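Local coordinates for protein alcohol dehydrogenase (Escherichia coli, PDB 5VM2) that probably acts as a zinc-containing NAD(P)-dependent dehydrogenase that oxidises alcohol groups, although its true substrate is not known, at residues F135-P140 and V299-I304; A209-A214 and V311-T316; I276-I281 and V285-V290. All coordinates share one frame; numbering follows the deposited sequence.

Overall arrangement
The chain combines a GroES-like catalytic domain and a Rossmann-type nucleotide-binding domain. Contacts 1 and 2 have centres about 19 Å apart and touch where Ile304 CD1 meets Val311 CG1 at 3.8 Å. Both reach the mixed sheet that contains strands 136-138 and 315-320, and join the Rossmann-type domain to it through helices 297-305 and 203-211. Contact 3 is remote, its centre about 33 Å from that of contact 1 and 29 Å from that of contact 2, and lies within the Rossmann-type domain on strand 286-290, one of the two edge strands of the six-stranded parallel sheet. In sequence, the first segments of contacts 1 and 2 precede contact 3 and their second segments follow it.

Contact 1: F135-P140 and V299-I304; sequences FTYKLP and VTIEAI
The junction between the mixed sheet of the GroES-like domain and helix 297-305, which follows the last strand of the Rossmann-type sheet, is bridged here by Ile301 reaching across to Tyr137 and Pro140. Strand 136-138 pairs antiparallel with strand 86-89, and the chain leaves it through Leu139 and Pro140. Ile301 serves both partners with separate branches. Its CG1 stands beside the backbone N, anti to the carbonyl carbon (chi1 -68°), and the nearly extended chi2 carries CD1 outward to Tyr137 CB at 3.7 Å. The methyl thus meets the root of the tyrosine side chain and lies obliquely to its ring. Contact across the segments is apolar. The phenol end of Tyr137 is held separately, its OH hydrogen-bonded to Glu90, while its ring meets that of Tyr297 with the planes inclined at about 35°. Val151 of helix 145-163 also packs on Ile301, which is buried between that helix and the strand. Pro140 packs on Ser305 of helix 297-305 as well. The other branch of Ile301, CG2, comes up to the proline ring, 3.5 Å from Pro140 CD and 3.8 Å from Pro140 CG.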
loop_
_atom_site.group_PDB
_atom_site.type_symbol
_atom_site.label_atom_id
_atom_site.label_comp_id
_atom_site.label_asym_id
_atom_site.label_seq_id
_atom_site.Cartn_x
_atom_site.Cartn_y
_atom_site.Cartn_z
ATOM N N PHE A 135 1.337 15.030 8.678
ATOM C CA PHE A 135 1.369 13.802 7.891
ATOM C C PHE A 135 1.552 14.104 6.409
ATOM O O PHE A 135 1.045 13.393 5.534
ATOM C CB PHE A 135 0.129 12.963 8.179
ATOM C CG PHE A 135 0.162 12.364 9.553
ATOM C CD1 PHE A 135 -0.274 13.096 10.648
ATOM C CD2 PHE A 135 0.722 11.112 9.763
ATOM C CE1 PHE A 135 -0.207 12.568 11.927
ATOM C CE2 PHE A 135 0.796 10.572 11.039
ATOM C CZ PHE A 135 0.335 11.307 12.125
ATOM N N THR A 136 2.304 15.164 6.141
ATOM C CA THR A 136 2.760 15.498 4.805
ATOM C C THR A 136 4.283 15.489 4.821
ATOM O O THR A 136 4.902 15.841 5.830
ATOM C CB THR A 136 2.224 16.875 4.390
ATOM O OG1 THR A 136 0.792 16.835 4.372
ATOM C CG2 THR A 136 2.744 17.288 3.018
ATOM N N TYR A 137 4.862 15.104 3.684
ATOM C CA TYR A 137 6.303 14.892 3.613
ATOM C C TYR A 137 6.842 15.459 2.310
ATOM O O TYR A 137 6.322 15.153 1.234
ATOM C CB TYR A 137 6.651 13.399 3.724
ATOM C CG TYR A 137 6.096 12.743 4.970
ATOM C CD1 TYR A 137 4.779 12.293 5.013
ATOM C CD2 TYR A 137 6.878 12.591 6.110
ATOM C CE1 TYR A 137 4.260 11.708 6.151
ATOM C CE2 TYR A 137 6.366 12.000 7.255
ATOM C CZ TYR A 137 5.055 11.562 7.267
ATOM O OH TYR A 137 4.533 10.975 8.398
ATOM N N LYS A 138 7.886 16.274 2.409
ATOM C CA LYS A 138 8.475 16.844 1.211
ATOM C C LYS A 138 9.240 15.771 0.446
ATOM O O LYS A 138 9.933 14.937 1.033
ATOM C CB LYS A 138 9.407 17.994 1.581
ATOM C CG LYS A 138 10.500 18.257 0.576
ATOM C CD LYS A 138 9.956 19.108 -0.551
ATOM C CE LYS A 138 11.013 19.979 -1.193
ATOM N NZ LYS A 138 10.362 20.803 -2.216
ATOM N N LEU A 139 9.099 15.795 -0.858
ATOM C CA LEU A 139 9.827 14.840 -1.678
ATOM C C LEU A 139 11.236 15.358 -1.962
ATOM O O LEU A 139 11.422 16.557 -2.197
ATOM C CB LEU A 139 9.096 14.597 -2.993
ATOM C CG LEU A 139 7.638 14.162 -2.866
ATOM C CD1 LEU A 139 6.963 14.158 -4.227
ATOM C CD2 LEU A 139 7.555 12.791 -2.209
ATOM N N PRO A 140 12.242 14.483 -1.939
ATOM C CA PRO A 140 13.570 14.881 -2.415
ATOM C C PRO A 140 13.491 15.382 -3.849
ATOM O O PRO A 140 12.580 15.043 -4.608
ATOM C CB PRO A 140 14.389 13.589 -2.316
ATOM C CG PRO A 140 13.675 12.768 -1.272
ATOM C CD PRO A 140 12.219 13.105 -1.424
ATOM N N VAL A 299 11.769 6.777 6.270
ATOM C CA VAL A 299 12.719 5.744 5.869
ATOM C C VAL A 299 12.370 5.181 4.495
ATOM O O VAL A 299 13.261 4.757 3.746
ATOM C CB VAL A 299 12.796 4.635 6.940
ATOM C CG1 VAL A 299 11.511 3.823 6.982
ATOM C CG2 VAL A 299 13.994 3.727 6.674
ATOM N N THR A 300 11.084 5.177 4.131
ATOM C CA THR A 300 10.690 4.675 2.818
ATOM C C THR A 300 11.053 5.678 1.732
ATOM O O THR A 300 11.589 5.307 0.680
ATOM C CB THR A 300 9.191 4.373 2.799
ATOM O OG1 THR A 300 8.874 3.459 3.858
ATOM C CG2 THR A 300 8.778 3.773 1.462
ATOM N N ILE A 301 10.778 6.960 1.980
ATOM C CA ILE A 301 11.214 8.010 1.060
ATOM C C ILE A 301 12.728 7.950 0.873
ATOM O O ILE A 301 13.234 8.044 -0.252
ATOM C CB ILE A 301 10.757 9.388 1.572
ATOM C CG1 ILE A 301 9.233 9.506 1.490
ATOM C CG2 ILE A 301 11.417 10.502 0.781
ATOM C CD1 ILE A 301 8.671 10.686 2.267
ATOM N N GLU A 302 13.469 7.804 1.980
ATOM C CA GLU A 302 14.920 7.618 1.907
ATOM C C GLU A 302 15.279 6.477 0.963
ATOM O O GLU A 302 16.138 6.618 0.088
ATOM C CB GLU A 302 15.494 7.303 3.292
ATOM C CG GLU A 302 15.642 8.436 4.277
ATOM C CD GLU A 302 16.150 7.927 5.622
ATOM O OE1 GLU A 302 17.074 7.085 5.628
ATOM O OE2 GLU A 302 15.618 8.344 6.672
ATOM N N ALA A 303 14.637 5.321 1.154
ATOM C CA ALA A 303 14.993 4.131 0.393
ATOM C C ALA A 303 14.732 4.326 -1.094
ATOM O O ALA A 303 15.544 3.919 -1.934
ATOM C CB ALA A 303 14.223 2.924 0.926
ATOM N N ILE A 304 13.611 4.961 -1.441
ATOM C CA ILE A 304 13.302 5.192 -2.847
ATOM C C ILE A 304 14.251 6.234 -3.436
ATOM O O ILE A 304 14.794 6.054 -4.535
ATOM C CB ILE A 304 11.827 5.598 -3.005
ATOM C CG1 ILE A 304 10.921 4.427 -2.609
ATOM C CG2 ILE A 304 11.553 6.046 -4.438
ATOM C CD1 ILE A 304 9.502 4.826 -2.257
#

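Contact 2: A209-A214 and V311-T316; sequences AEQLGA and VKSMVT
Leu212 and Met314 make the apolar half of this contact, in which the C-terminal end of Rossmann-domain helix 203-211 meets the turn leading into strand 315-320. Leu212 CD1 lies 3.9 Å from Met314 CG and 4.1 Å from Met314 SD, so one leucine methyl touches the middle of the methionine chain, and the two side chains cross at about a right angle. Towards the surface, Gln211 stretches out with CG anti to its own N (chi1 173°) and an extended chi2, bringing NE2 to 3.8 Å from Ser313 CB. The amide nitrogen is equally far from Ser313 OG, which is hydrogen-bonded to Asp310. Further out, Leu182, Met183 and Gln186 of helix 179-190 pack on Met314, and Gln186 also touches Leu212, so both buried side chains rest on that helix. Strand 315-320 pairs in parallel with strand 340-344 of the mixed sheet, so the contact links the Rossmann-domain helix to the catalytic-domain side. The helix carrying Gln211 finishes in a Schellman motif: Gly213 has a positive phi of 113°, and its N makes a weak bond back to Glu210 O. The helix end is closed by the second Schellman bond, from Ala214 N to Ala209 O, at 2.9 Å.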
loop_
_atom_site.group_PDB
_atom_site.type_symbol
_atom_site.label_atom_id
_atom_site.label_comp_id
_atom_site.label_asym_id
_atom_site.label_seq_id
_atom_site.Cartn_x
_atom_site.Cartn_y
_atom_site.Cartn_z
ATOM N N ALA A 209 9.375 -9.760 -10.009
ATOM C CA ALA A 209 9.996 -10.133 -8.744
ATOM C C ALA A 209 11.490 -10.360 -8.921
ATOM O O ALA A 209 12.302 -9.880 -8.123
ATOM C CB ALA A 209 9.325 -11.384 -8.178
ATOM N N GLU A 210 11.863 -11.091 -9.974
ATOM C CA GLU A 210 13.271 -11.337 -10.262
ATOM C C GLU A 210 13.998 -10.042 -10.602
ATOM O O GLU A 210 15.148 -9.843 -10.192
ATOM C CB GLU A 210 13.393 -12.350 -11.401
ATOM C CG GLU A 210 14.773 -12.425 -12.047
ATOM C CD GLU A 210 15.784 -13.181 -11.200
ATOM O OE1 GLU A 210 16.992 -13.113 -11.516
ATOM O OE2 GLU A 210 15.371 -13.843 -10.223
ATOM N N GLN A 211 13.345 -9.144 -11.345
ATOM C CA GLN A 211 13.964 -7.854 -11.640
ATOM C C GLN A 211 14.186 -7.047 -10.366
ATOM O O GLN A 211 15.214 -6.378 -10.213
ATOM C CB GLN A 211 13.099 -7.066 -12.627
ATOM C CG GLN A 211 13.586 -5.642 -12.867
ATOM C CD GLN A 211 12.738 -4.883 -13.876
ATOM O OE1 GLN A 211 12.114 -5.475 -14.761
ATOM N NE2 GLN A 211 12.698 -3.564 -13.733
ATOM N N LEU A 212 13.233 -7.102 -9.440
ATOM C CA LEU A 212 13.322 -6.337 -8.205
ATOM C C LEU A 212 14.137 -7.035 -7.119
ATOM O O LEU A 212 14.212 -6.518 -6.001
ATOM C CB LEU A 212 11.917 -6.020 -7.690
ATOM C CG LEU A 212 11.177 -5.001 -8.558
ATOM C CD1 LEU A 212 9.822 -4.648 -7.968
ATOM C CD2 LEU A 212 12.026 -3.751 -8.761
ATOM N N GLY A 213 14.744 -8.182 -7.406
ATOM C CA GLY A 213 15.745 -8.747 -6.525
ATOM C C GLY A 213 15.401 -10.046 -5.827
ATOM O O GLY A 213 16.135 -10.441 -4.913
ATOM N N ALA A 214 14.323 -10.723 -6.214
ATOM C CA ALA A 214 14.014 -12.017 -5.620
ATOM C C ALA A 214 15.154 -12.995 -5.878
ATOM O O ALA A 214 15.671 -13.075 -6.995
ATOM C CB ALA A 214 12.705 -12.563 -6.193
ATOM N N VAL A 311 10.329 2.049 -7.201
ATOM C CA VAL A 311 8.879 2.069 -7.380
ATOM C C VAL A 311 8.464 2.513 -8.783
ATOM O O VAL A 311 7.346 2.186 -9.216
ATOM C CB VAL A 311 8.190 2.959 -6.320
ATOM C CG1 VAL A 311 8.367 2.369 -4.934
ATOM C CG2 VAL A 311 8.718 4.392 -6.369
ATOM N N LYS A 312 9.326 3.236 -9.506
ATOM C CA LYS A 312 8.979 3.701 -10.844
ATOM C C LYS A 312 8.821 2.534 -11.808
ATOM O O LYS A 312 7.913 2.533 -12.648
ATOM C CB LYS A 312 10.046 4.675 -11.346
ATOM C CG LYS A 312 9.953 5.011 -12.825
ATOM C CD LYS A 312 10.955 6.093 -13.206
ATOM C CE LYS A 312 10.832 7.307 -12.295
ATOM N NZ LYS A 312 9.463 7.896 -12.330
ATOM N N SER A 313 9.691 1.527 -11.699
ATOM C CA SER A 313 9.612 0.369 -12.578
ATOM C C SER A 313 8.343 -0.442 -12.368
ATOM O O SER A 313 8.010 -1.276 -13.214
ATOM C CB SER A 313 10.832 -0.529 -12.373
ATOM O OG SER A 313 12.014 0.089 -12.853
ATOM N N MET A 314 7.626 -0.235 -11.263
ATOM C CA MET A 314 6.433 -1.031 -11.018
ATOM C C MET A 314 5.210 -0.494 -11.748
ATOM O O MET A 314 4.271 -1.259 -11.998
ATOM C CB MET A 314 6.167 -1.114 -9.515
ATOM C CG MET A 314 7.340 -1.707 -8.751
ATOM S SD MET A 314 7.070 -1.773 -6.973
ATOM C CE MET A 314 5.491 -2.628 -6.921
ATOM N N VAL A 315 5.215 0.783 -12.126
ATOM C CA VAL A 315 4.060 1.392 -12.784
ATOM C C VAL A 315 3.940 0.812 -14.188
ATOM O O VAL A 315 4.792 1.049 -15.048
ATOM C CB VAL A 315 4.174 2.918 -12.823
ATOM C CG1 VAL A 315 2.952 3.521 -13.501
ATOM C CG2 VAL A 315 4.316 3.463 -11.418
ATOM N N THR A 316 2.872 0.053 -14.425
ATOM C CA THR A 316 2.626 -0.535 -15.733
ATOM C C THR A 316 1.573 0.213 -16.539
ATOM O O THR A 316 1.492 0.015 -17.756
ATOM C CB THR A 316 2.201 -2.000 -15.576
ATOM O OG1 THR A 316 1.120 -2.085 -14.640
ATOM C CG2 THR A 316 3.367 -2.834 -15.058
#

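Contact 3: I276-I281 and V285-V290; sequences INFLKI and VTIQTV
Ile281 CG1 stands between the backbone N and the carbonyl carbon (chi1 52°), while the second torsion is extended, and this sends CD1 towards strand 286-290. Opposite it, Ile287 has CG1 anti to its carbonyl carbon (chi1 -58°), and its own extended chi2 pushes CD1 out to meet the loop. The two methyl ends come within 3.8 Å, Ile281 CD1 to Ile287 CD1, with the side chains crossing at about a right angle.

Ile287 CD1 also gathers two further residues of segment 276-281. Phe278 CE1 lies 4.1 Å from it, the methyl approaching the ring obliquely, and Ile276 CG2 is 4.3 Å away. Ile276 CG2 in turn sits 3.7 Å above the Phe278 ring plane, over its centre, so the two loop side chains are stacked methyl on ring next to Ile287 CD1.

Closer to the connection between the segments, Ile281 and Val285 meet through their branch points. Ile281 CB is 3.6 Å from Val285 CB, and both valine methyls lie near Ile281 CG2, with Val258 of strand 258-259 touching each of the two residues. The loop itself is shaped by turn bonds: Ile281 N to Phe278 O at 3.0 Å and a weak one from Lys280 N to Asn277 O. Asn277 OD1 adds a further weak bond from Lys280 N, and the amide ND2 is held by Tyr256.

Strand 286-290 pairs in parallel with strand 262-267, and Ile287 rests on Ile264 and Ile266 there. The contact thus folds the connecting loop back onto an edge strand of a six-stranded parallel sheet in order 3-2-1-4-5-6, that of the classic Rossmann fold.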
loop_
_atom_site.group_PDB
_atom_site.type_symbol
_atom_site.label_atom_id
_atom_site.label_comp_id
_atom_site.label_asym_id
_atom_site.label_seq_id
_atom_site.Cartn_x
_atom_site.Cartn_y
_atom_site.Cartn_z
ATOM N N ILE A 276 -6.385 -22.913 9.792
ATOM C CA ILE A 276 -4.961 -22.948 10.106
ATOM C C ILE A 276 -4.636 -24.272 10.785
ATOM O O ILE A 276 -5.337 -24.694 11.715
ATOM C CB ILE A 276 -4.557 -21.763 10.999
ATOM C CG1 ILE A 276 -4.790 -20.435 10.274
ATOM C CG2 ILE A 276 -3.096 -21.893 11.433
ATOM C CD1 ILE A 276 -4.320 -20.425 8.833
ATOM N N ASN A 277 -3.575 -24.929 10.324
ATOM C CA ASN A 277 -3.100 -26.171 10.931
ATOM C C ASN A 277 -2.051 -25.803 11.976
ATOM O O ASN A 277 -0.855 -25.719 11.688
ATOM C CB ASN A 277 -2.546 -27.113 9.868
ATOM C CG ASN A 277 -2.167 -28.477 10.425
ATOM O OD1 ASN A 277 -1.964 -28.642 11.627
ATOM N ND2 ASN A 277 -2.070 -29.464 9.543
ATOM N N PHE A 278 -2.508 -25.593 13.216
ATOM C CA PHE A 278 -1.594 -25.178 14.277
ATOM C C PHE A 278 -0.636 -26.290 14.681
ATOM O O PHE A 278 0.446 -26.006 15.209
ATOM C CB PHE A 278 -2.383 -24.682 15.487
ATOM C CG PHE A 278 -2.864 -23.271 15.335
ATOM C CD1 PHE A 278 -1.956 -22.227 15.279
ATOM C CD2 PHE A 278 -4.214 -22.991 15.217
ATOM C CE1 PHE A 278 -2.384 -20.918 15.116
ATOM C CE2 PHE A 278 -4.655 -21.685 15.061
ATOM C CZ PHE A 278 -3.739 -20.646 15.011
ATOM N N LEU A 279 -1.006 -27.552 14.446
ATOM C CA LEU A 279 -0.089 -28.652 14.723
ATOM C C LEU A 279 1.219 -28.478 13.961
ATOM O O LEU A 279 2.301 -28.732 14.501
ATOM C CB LEU A 279 -0.750 -29.987 14.374
ATOM C CG LEU A 279 0.065 -31.257 14.632
ATOM C CD1 LEU A 279 0.656 -31.253 16.034
ATOM C CD2 LEU A 279 -0.788 -32.498 14.413
ATOM N N LYS A 280 1.141 -28.019 12.709
ATOM C CA LYS A 280 2.336 -27.832 11.895
ATOM C C LYS A 280 3.220 -26.700 12.406
ATOM O O LYS A 280 4.406 -26.656 12.065
ATOM C CB LYS A 280 1.938 -27.562 10.442
ATOM C CG LYS A 280 3.016 -27.903 9.417
ATOM C CD LYS A 280 3.001 -29.387 9.071
ATOM C CE LYS A 280 4.313 -29.826 8.433
ATOM N NZ LYS A 280 4.695 -28.991 7.261
ATOM N N ILE A 281 2.675 -25.785 13.207
ATOM C CA ILE A 281 3.443 -24.648 13.701
ATOM C C ILE A 281 3.395 -24.623 15.222
ATOM O O ILE A 281 3.399 -23.550 15.835
ATOM C CB ILE A 281 2.913 -23.329 13.118
ATOM C CG1 ILE A 281 1.403 -23.216 13.347
ATOM C CG2 ILE A 281 3.234 -23.229 11.639
ATOM C CD1 ILE A 281 0.846 -21.831 13.066
ATOM N N VAL A 285 5.788 -20.834 16.668
ATOM C CA VAL A 285 5.618 -19.965 15.513
ATOM C C VAL A 285 4.675 -18.823 15.878
ATOM O O VAL A 285 3.753 -18.979 16.691
ATOM C CB VAL A 285 5.087 -20.780 14.316
ATOM C CG1 VAL A 285 4.638 -19.870 13.170
ATOM C CG2 VAL A 285 6.149 -21.770 13.837
ATOM N N THR A 286 4.918 -17.657 15.284
ATOM C CA THR A 286 4.112 -16.464 15.498
ATOM C C THR A 286 3.440 -16.063 14.190
ATOM O O THR A 286 4.098 -15.985 13.147
ATOM C CB THR A 286 4.978 -15.315 16.019
ATOM O OG1 THR A 286 5.395 -15.591 17.365
ATOM C CG2 THR A 286 4.210 -14.026 15.994
ATOM N N ILE A 287 2.132 -15.831 14.245
ATOM C CA ILE A 287 1.376 -15.262 13.136
ATOM C C ILE A 287 0.971 -13.855 13.542
ATOM O O ILE A 287 0.293 -13.670 14.559
ATOM C CB ILE A 287 0.136 -16.100 12.795
ATOM C CG1 ILE A 287 0.520 -17.538 12.452
ATOM C CG2 ILE A 287 -0.644 -15.461 11.646
ATOM C CD1 ILE A 287 -0.680 -18.459 12.301
ATOM N N GLN A 288 1.383 -12.860 12.763
ATOM C CA GLN A 288 1.022 -11.482 13.068
ATOM C C GLN A 288 0.421 -10.820 11.843
ATOM O O GLN A 288 0.990 -10.900 10.750
ATOM C CB GLN A 288 2.226 -10.669 13.559
ATOM C CG GLN A 288 1.800 -9.285 14.087
ATOM C CD GLN A 288 2.928 -8.525 14.749
ATOM O OE1 GLN A 288 4.101 -8.847 14.559
ATOM N NE2 GLN A 288 2.580 -7.509 15.534
ATOM N N THR A 289 -0.728 -10.175 12.026
ATOM C CA THR A 289 -1.292 -9.343 10.978
ATOM C C THR A 289 -0.554 -8.013 10.938
ATOM O O THR A 289 -0.011 -7.547 11.944
ATOM C CB THR A 289 -2.793 -9.113 11.190
ATOM O OG1 THR A 289 -3.037 -8.591 12.504
ATOM C CG2 THR A 289 -3.564 -10.413 11.013
ATOM N N VAL A 290 -0.502 -7.420 9.751
ATOM C CA VAL A 290 0.218 -6.174 9.525
ATOM C C VAL A 290 -0.763 -5.180 8.926
ATOM O O VAL A 290 -1.417 -5.482 7.921
ATOM C CB VAL A 290 1.432 -6.371 8.595
ATOM C CG1 VAL A 290 2.247 -5.095 8.509
ATOM C CG2 VAL A 290 2.297 -7.511 9.093
#